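Local atomic coordinates of acyl-CoA dehydrogenase domain protein Tcur3481 (Thermomonospora curvata, PDB entry 6WY9), a protein that binds a flavin adenine dinucleotide cofactor and, like its family, probably acts as an acyl-CoA dehydrogenase. Residues Ala223-Ala228 with Trp281-Ala286; Leu87-Val92 with Val153-Thr158. One frame throughout, in Å; residues are numbered along the deposited sequence. Where two conformers were deposited one is given.

Interaction 1 (Ala223-Ala228 with Trp281-Ala286); sequences ARTALA and WQAVCA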
ATOM      1  N   ALA B 223     -13.490 -23.323   7.497  1.00 39.46           N
ATOM      2  CA  ALA B 223     -12.180 -23.076   8.114  1.00 38.35           C
ATOM      3  C   ALA B 223     -11.660 -21.681   7.777  1.00 38.66           C
ATOM      4  O   ALA B 223     -11.049 -21.012   8.627  1.00 36.25           O
ATOM      5  CB  ALA B 223     -11.160 -24.114   7.644  1.00 38.21           C
ATOM      6  N   ARG B 224     -11.835 -21.260   6.519  1.00 36.63           N
ATOM      7  CA  ARG B 224     -11.439 -19.904   6.130  1.00 36.96           C
ATOM      8  C   ARG B 224     -12.184 -18.867   6.961  1.00 37.10           C
ATOM      9  O   ARG B 224     -11.597 -17.861   7.416  1.00 36.56           O
ATOM     10  CB  ARG B 224     -11.707 -19.681   4.636  1.00 37.40           C
ATOM     11  CG  ARG B 224     -10.731 -20.442   3.689  1.00 37.34           C
ATOM     12  CD  ARG B 224     -11.054 -20.263   2.189  1.00 40.07           C
ATOM     13  NE  ARG B 224     -10.055 -20.926   1.308  1.00 40.14           N
ATOM     14  CZ  ARG B 224     -10.338 -21.820   0.358  1.00 46.20           C
ATOM     15  NH1 ARG B 224     -11.609 -22.198   0.141  1.00 47.54           N
ATOM     16  NH2 ARG B 224      -9.345 -22.348  -0.387  1.00 43.42           N
ATOM     17  N   THR B 225     -13.497 -19.075   7.124  1.00 37.17           N
ATOM     18  CA  THR B 225     -14.336 -18.166   7.899  1.00 37.86           C
ATOM     19  C   THR B 225     -13.903 -18.170   9.356  1.00 39.17           C
ATOM     20  O   THR B 225     -13.749 -17.117   9.973  1.00 38.38           O
ATOM     21  CB  THR B 225     -15.807 -18.583   7.735  1.00 40.06           C
ATOM     22  OG1 THR B 225     -16.151 -18.557   6.342  1.00 40.92           O
ATOM     23  CG2 THR B 225     -16.746 -17.663   8.490  1.00 40.57           C
ATOM     24  N   ALA B 226     -13.661 -19.362   9.909  1.00 39.43           N
ATOM     25  CA  ALA B 226     -13.240 -19.471  11.298  1.00 38.17           C
ATOM     26  C   ALA B 226     -11.878 -18.802  11.524  1.00 37.11           C
ATOM     27  O   ALA B 226     -11.668 -18.122  12.540  1.00 37.22           O
ATOM     28  CB  ALA B 226     -13.210 -20.966  11.688  1.00 38.83           C
ATOM     29  N   LEU B 227     -10.924 -19.023  10.611  1.00 36.19           N
ATOM     30  CA  LEU B 227      -9.631 -18.381  10.764  1.00 38.26           C
ATOM     31  C   LEU B 227      -9.795 -16.869  10.715  1.00 36.75           C
ATOM     32  O   LEU B 227      -9.125 -16.145  11.442  1.00 36.74           O
ATOM     33  CB  LEU B 227      -8.653 -18.851   9.660  1.00 39.33           C
ATOM     34  CG  LEU B 227      -8.109 -20.276   9.853  1.00 42.34           C
ATOM     35  CD1 LEU B 227      -7.610 -20.884   8.450  1.00 41.08           C
ATOM     36  CD2 LEU B 227      -6.994 -20.266  10.922  1.00 42.70           C
ATOM     37  N   ALA B 228     -10.661 -16.380   9.833  1.00 37.19           N
ATOM     38  CA  ALA B 228     -10.905 -14.944   9.802  1.00 35.49           C
ATOM     39  C   ALA B 228     -11.508 -14.463  11.116  1.00 37.16           C
ATOM     40  O   ALA B 228     -11.191 -13.360  11.563  1.00 37.11           O
ATOM     41  CB  ALA B 228     -11.789 -14.581   8.625  1.00 35.13           C
ATOM     42  N   TRP B 281     -18.869 -11.302   8.763  1.00 38.49           N
ATOM     43  CA  TRP B 281     -20.260 -11.631   9.028  1.00 42.97           C
ATOM     44  C   TRP B 281     -21.011 -11.877   7.733  1.00 41.69           C
ATOM     45  O   TRP B 281     -21.947 -12.678   7.705  1.00 43.12           O
ATOM     46  CB  TRP B 281     -20.862 -10.543   9.924  1.00 46.91           C
ATOM     47  CG  TRP B 281     -20.303 -10.796  11.336  1.00 51.88           C
ATOM     48  CD1 TRP B 281     -19.292 -10.103  11.971  1.00 51.97           C
ATOM     49  CD2 TRP B 281     -20.630 -11.906  12.204  1.00 55.76           C
ATOM     50  NE1 TRP B 281     -19.027 -10.678  13.203  1.00 54.92           N
ATOM     51  CE2 TRP B 281     -19.820 -11.788  13.362  1.00 58.01           C
ATOM     52  CE3 TRP B 281     -21.551 -12.965  12.124  1.00 59.26           C
ATOM     53  CZ2 TRP B 281     -19.899 -12.690  14.430  1.00 61.53           C
ATOM     54  CZ3 TRP B 281     -21.634 -13.862  13.193  1.00 62.62           C
ATOM     55  CH2 TRP B 281     -20.809 -13.716  14.328  1.00 63.80           C
ATOM     56  N   GLN B 282     -20.549 -11.298   6.630  1.00 41.21           N
ATOM     57  CA  GLN B 282     -21.136 -11.666   5.343  1.00 42.33           C
ATOM     58  C   GLN B 282     -20.849 -13.130   5.006  1.00 41.64           C
ATOM     59  O   GLN B 282     -21.705 -13.829   4.443  1.00 44.58           O
ATOM     60  CB  GLN B 282     -20.611 -10.711   4.258  1.00 41.91           C
ATOM     61  CG  GLN B 282     -21.100 -11.004   2.844  1.00 46.42           C
ATOM     62  CD  GLN B 282     -22.610 -10.852   2.718  1.00 52.38           C
ATOM     63  OE1 GLN B 282     -23.212  -9.990   3.345  1.00 53.51           O
ATOM     64  NE2 GLN B 282     -23.220 -11.698   1.917  1.00 55.11           N
ATOM     65  N   ALA B 283     -19.627 -13.600   5.302  1.00 40.03           N
ATOM     66  CA  ALA B 283     -19.306 -15.002   5.053  1.00 41.19           C
ATOM     67  C   ALA B 283     -20.189 -15.899   5.900  1.00 42.47           C
ATOM     68  O   ALA B 283     -20.720 -16.896   5.408  1.00 43.91           O
ATOM     69  CB  ALA B 283     -17.831 -15.269   5.359  1.00 41.34           C
ATOM     70  N   VAL B 284     -20.390 -15.532   7.173  1.00 42.62           N
ATOM     71  CA  VAL B 284     -21.250 -16.344   8.049  1.00 46.46           C
ATOM     72  C   VAL B 284     -22.669 -16.353   7.513  1.00 49.55           C
ATOM     73  O   VAL B 284     -23.283 -17.413   7.334  1.00 50.32           O
ATOM     74  CB  VAL B 284     -21.196 -15.812   9.501  1.00 45.14           C
ATOM     75  CG1 VAL B 284     -22.223 -16.562  10.396  1.00 46.97           C
ATOM     76  CG2 VAL B 284     -19.751 -15.878  10.050  1.00 43.85           C
ATOM     77  N   CYS B 285     -23.211 -15.167   7.215  1.00 54.06           N
ATOM     78  CA  CYS B 285     -24.572 -15.091   6.705  0.53 57.54           C
ATOM     79  C   CYS B 285     -24.719 -15.878   5.407  1.00 58.83           C
ATOM     80  O   CYS B 285     -25.743 -16.539   5.182  1.00 61.02           O
ATOM     81  CB  CYS B 285     -24.965 -13.623   6.529  0.53 58.71           C
ATOM     82  SG  CYS B 285     -25.234 -12.801   8.129  0.53 59.43           S
ATOM     83  N   ALA B 286     -23.702 -15.821   4.537  1.00 54.46           N
ATOM     84  CA  ALA B 286     -23.770 -16.574   3.279  1.00 54.79           C
ATOM     85  C   ALA B 286     -23.778 -18.078   3.530  1.00 56.76           C
ATOM     86  O   ALA B 286     -24.480 -18.826   2.854  1.00 58.97           O
ATOM     87  CB  ALA B 286     -22.592 -16.202   2.368  1.00 53.03           C
TER
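Thr225 meets Ala283 and Val284 with both its branches, which its first torsion (chi1 -58°) spreads apart: OG1 stays beside the backbone N and lies over Ala283 CB, while CG2 points anti to that nitrogen and toward Val284 CG2. On Val284, chi1 of 174° sends CG1 anti to N and keeps CG2 next to it, and this second methyl is the branch that faces the threonine. The two CG2 groups come to 3.8 Å, the side chains crossing at about a right angle. Ala283 CB faces the fork of Thr225, 3.8 Å from Thr225 OG1 and 4.1 Å from Thr225 CG2. A one-carbon side chain suits this place: the CA atoms of Thr225 and Ala283 lie 6.5 Å apart, leaving little depth between the backbones. Threonine fits a buried helix face because its hydroxyl is satisfied within its own helix, by a hydrogen bond to the carbonyl O of Asp221 one turn earlier, so its oxygen can lie against the methyl of Ala283 without needing a partner on the other helix. No hydrogen bond crosses between 223-228 and 281-286. Cys72 of helix 67-80 touches both Thr225 and Val284, while Ala297 of helix 295-319 packs on Thr225. Small and beta-branched residues where helices 215-248 and 260-288 pack together belong to the core of the C-terminal helical bundle of the acyl-CoA dehydrogenase fold.

Interaction 2 (Leu87-Val92 with Val153-Thr158); sequences LWPTLV and VVPSIT
Pro89 and Pro155 touch through their ring methylenes, CG of one lying 3.8 Å from CG of the other. This is the tight, more enclosed part of the contact: the rings meet at a slant, Pro155 CB adds a second approach, and Thr120 of strand 118-122 also touches Pro89. Toward the more open side the fit slackens. Trp88 CZ2 stands 4.1 Å from Pro155 CG, and both of these residues keep some exposure. The indole reaches this place because chi1 of 79° tucks CG into the space flanked by N and C; the ring then lies against its own neighbour, with Pro89 CD 3.3 Å above its plane, nearer the ring's margin than its centre. Its NE1 is hydrogen-bonded to a glycerol, probably from the crystallisation liquor. Proline suits the first turn of helix 87-100, where no amide hydrogen is needed for an earlier carbonyl. Pro155 suits the exit of strand 144-154, just beyond the G1 bulge that Val153 and Val154 form opposite Gly199. The polar groups nearby turn elsewhere, Pro155 O to Thr120 OG1 and Ser156 OG to Asp196. With no hydrogen bond between 87-92 and 153-158, the contact is purely apolar and carries little directional preference; the exact placing of the helix probably owes more to bonds nearby, such as that from Thr90 OG1 to Leu119 O.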
ATOM      1  N   LEU B  87      -9.390 -24.381  19.471  1.00 41.37           N
ATOM      2  CA  LEU B  87     -10.829 -24.304  19.226  1.00 42.36           C
ATOM      3  C   LEU B  87     -11.146 -24.443  17.736  1.00 42.11           C
ATOM      4  O   LEU B  87     -12.054 -25.195  17.358  1.00 42.31           O
ATOM      5  CB  LEU B  87     -11.388 -22.989  19.786  1.00 41.61           C
ATOM      6  CG  LEU B  87     -11.504 -22.895  21.317  1.00 40.55           C
ATOM      7  CD1 LEU B  87     -11.789 -21.406  21.726  1.00 40.12           C
ATOM      8  CD2 LEU B  87     -12.587 -23.811  21.875  1.00 42.10           C
ATOM      9  N   TRP B  88     -10.407 -23.735  16.865  1.00 38.56           N
ATOM     10  CA  TRP B  88     -10.887 -23.856  15.488  1.00 41.25           C
ATOM     11  C   TRP B  88     -10.601 -25.249  14.917  1.00 41.06           C
ATOM     12  O   TRP B  88     -11.491 -25.820  14.272  1.00 41.26           O
ATOM     13  CB  TRP B  88     -10.374 -22.713  14.575  1.00 41.18           C
ATOM     14  CG  TRP B  88      -8.961 -22.791  14.057  1.00 43.80           C
ATOM     15  CD1 TRP B  88      -7.854 -22.142  14.559  1.00 45.05           C
ATOM     16  CD2 TRP B  88      -8.499 -23.534  12.909  1.00 43.69           C
ATOM     17  NE1 TRP B  88      -6.742 -22.464  13.808  1.00 45.34           N
ATOM     18  CE2 TRP B  88      -7.107 -23.328  12.809  1.00 45.67           C
ATOM     19  CE3 TRP B  88      -9.121 -24.395  11.996  1.00 44.77           C
ATOM     20  CZ2 TRP B  88      -6.328 -23.928  11.795  1.00 46.72           C
ATOM     21  CZ3 TRP B  88      -8.353 -24.988  11.002  1.00 46.44           C
ATOM     22  CH2 TRP B  88      -6.975 -24.749  10.909  1.00 47.38           C
ATOM     23  N   PRO B  89      -9.453 -25.890  15.178  1.00 42.00           N
ATOM     24  CA  PRO B  89      -9.296 -27.259  14.635  1.00 44.63           C
ATOM     25  C   PRO B  89     -10.360 -28.223  15.151  1.00 46.14           C
ATOM     26  O   PRO B  89     -10.973 -28.950  14.362  1.00 47.30           O
ATOM     27  CB  PRO B  89      -7.874 -27.660  15.067  1.00 44.89           C
ATOM     28  CG  PRO B  89      -7.152 -26.336  15.276  1.00 42.49           C
ATOM     29  CD  PRO B  89      -8.240 -25.444  15.894  1.00 41.00           C
ATOM     30  N   THR B  90     -10.625 -28.232  16.459  1.00 45.56           N
ATOM     31  CA  THR B  90     -11.607 -29.166  16.997  1.00 43.92           C
ATOM     32  C   THR B  90     -13.013 -28.839  16.516  1.00 44.53           C
ATOM     33  O   THR B  90     -13.764 -29.749  16.133  1.00 44.39           O
ATOM     34  CB  THR B  90     -11.564 -29.160  18.533  1.00 43.85           C
ATOM     35  OG1 THR B  90     -10.361 -29.801  18.965  1.00 45.78           O
ATOM     36  CG2 THR B  90     -12.747 -29.921  19.128  1.00 41.17           C
ATOM     37  N   LEU B  91     -13.411 -27.547  16.570  1.00 43.11           N
ATOM     38  CA  LEU B  91     -14.822 -27.212  16.322  1.00 43.71           C
ATOM     39  C   LEU B  91     -15.161 -27.132  14.834  1.00 44.92           C
ATOM     40  O   LEU B  91     -16.297 -27.437  14.460  1.00 45.97           O
ATOM     41  CB  LEU B  91     -15.207 -25.895  17.029  1.00 42.97           C
ATOM     42  CG  LEU B  91     -15.219 -26.048  18.574  1.00 42.25           C
ATOM     43  CD1 LEU B  91     -15.573 -24.752  19.368  1.00 43.76           C
ATOM     44  CD2 LEU B  91     -16.134 -27.237  19.009  1.00 44.63           C
ATOM     45  N   VAL B  92     -14.224 -26.692  13.979  1.00 44.36           N
ATOM     46  CA  VAL B  92     -14.434 -26.839  12.534  1.00 44.74           C
ATOM     47  C   VAL B  92     -14.539 -28.323  12.160  1.00 47.30           C
ATOM     48  O   VAL B  92     -15.410 -28.724  11.374  1.00 49.10           O
ATOM     49  CB  VAL B  92     -13.324 -26.114  11.732  1.00 43.17           C
ATOM     50  CG1 VAL B  92     -13.414 -26.425  10.234  1.00 44.07           C
ATOM     51  CG2 VAL B  92     -13.369 -24.554  11.957  1.00 43.53           C
ATOM     52  N   VAL B 153       2.209 -29.613   8.900  1.00 40.17           N
ATOM     53  CA  VAL B 153       1.915 -28.687   9.991  1.00 40.69           C
ATOM     54  C   VAL B 153       0.452 -28.785  10.409  1.00 40.58           C
ATOM     55  O   VAL B 153      -0.285 -27.789  10.426  1.00 39.90           O
ATOM     56  CB  VAL B 153       2.286 -27.214   9.651  1.00 40.93           C
ATOM     57  CG1 VAL B 153       3.820 -27.013   9.620  1.00 41.54           C
ATOM     58  CG2 VAL B 153       1.623 -26.686   8.356  1.00 40.44           C
ATOM     59  N   VAL B 154       0.044 -29.975  10.806  1.00 40.65           N
ATOM     60  CA  VAL B 154      -1.286 -30.179  11.368  1.00 42.50           C
ATOM     61  C   VAL B 154      -1.371 -29.504  12.728  1.00 43.14           C
ATOM     62  O   VAL B 154      -0.549 -29.798  13.606  1.00 43.67           O
ATOM     63  CB  VAL B 154      -1.573 -31.687  11.481  1.00 42.53           C
ATOM     64  CG1 VAL B 154      -2.934 -31.925  12.119  1.00 43.44           C
ATOM     65  CG2 VAL B 154      -1.425 -32.306  10.093  1.00 43.16           C
ATOM     66  N   PRO B 155      -2.331 -28.607  12.956  1.00 43.54           N
ATOM     67  CA  PRO B 155      -2.263 -27.757  14.149  1.00 42.69           C
ATOM     68  C   PRO B 155      -2.672 -28.524  15.391  1.00 43.82           C
ATOM     69  O   PRO B 155      -3.538 -29.403  15.350  1.00 42.92           O
ATOM     70  CB  PRO B 155      -3.258 -26.626  13.845  1.00 42.74           C
ATOM     71  CG  PRO B 155      -4.288 -27.317  12.902  1.00 43.03           C
ATOM     72  CD  PRO B 155      -3.404 -28.207  12.033  1.00 42.96           C
ATOM     73  N   SER B 156      -2.008 -28.200  16.501  1.00 42.60           N
ATOM     74  CA  SER B 156      -2.455 -28.613  17.824  1.00 45.61           C
ATOM     75  C   SER B 156      -2.721 -30.118  17.880  1.00 46.15           C
ATOM     76  O   SER B 156      -3.728 -30.595  18.424  1.00 47.36           O
ATOM     77  CB  SER B 156      -3.673 -27.785  18.236  1.00 47.79           C
ATOM     78  OG  SER B 156      -3.328 -26.404  18.239  1.00 48.74           O
ATOM     79  N   ILE B 157      -1.749 -30.875  17.370  1.00 45.54           N
ATOM     80  CA  ILE B 157      -1.898 -32.339  17.217  1.00 46.63           C
ATOM     81  C   ILE B 157      -1.965 -33.055  18.558  1.00 48.28           C
ATOM     82  O   ILE B 157      -2.575 -34.137  18.664  1.00 47.81           O
ATOM     83  CB  ILE B 157      -0.756 -32.886  16.333  1.00 49.59           C
ATOM     84  CG1 ILE B 157      -1.022 -34.365  15.920  1.00 54.39           C
ATOM     85  CG2 ILE B 157       0.561 -32.832  17.124  1.00 49.93           C
ATOM     86  CD1 ILE B 157      -1.596 -34.594  14.533  1.00 55.25           C
ATOM     87  N   THR B 158      -1.365 -32.484  19.621  1.00 47.54           N
ATOM     88  CA  THR B 158      -1.258 -33.199  20.885  1.00 50.92           C
ATOM     89  C   THR B 158      -2.628 -33.340  21.553  1.00 52.87           C
ATOM     90  O   THR B 158      -3.359 -32.354  21.742  1.00 51.01           O
ATOM     91  CB  THR B 158      -0.277 -32.486  21.833  1.00 51.32           C
ATOM     92  OG1 THR B 158       0.910 -32.180  21.099  1.00 53.55           O
ATOM     93  CG2 THR B 158       0.119 -33.404  23.020  1.00 52.69           C
TER

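Helix 87-100 joins the two contacts: besides meeting the loop after strand 144-154 in interaction 2, it packs on helix 215-248 of interaction 1. Leu227 CD2 lies 3.6 Å from Trp88 CE2, and Ala226 CB equally close to Val92 CG2, although the contact centres are about 17 Å apart. Interaction 1 is wholly buried and joins two helices of the C-terminal bundle through small and beta-branched side chains. Interaction 2 is partly buried and bridges the N-terminal helices and the beta domain with bulkier, rigid rings. Neither has a hydrogen bond across it; both are apolar packing, away from the flavin.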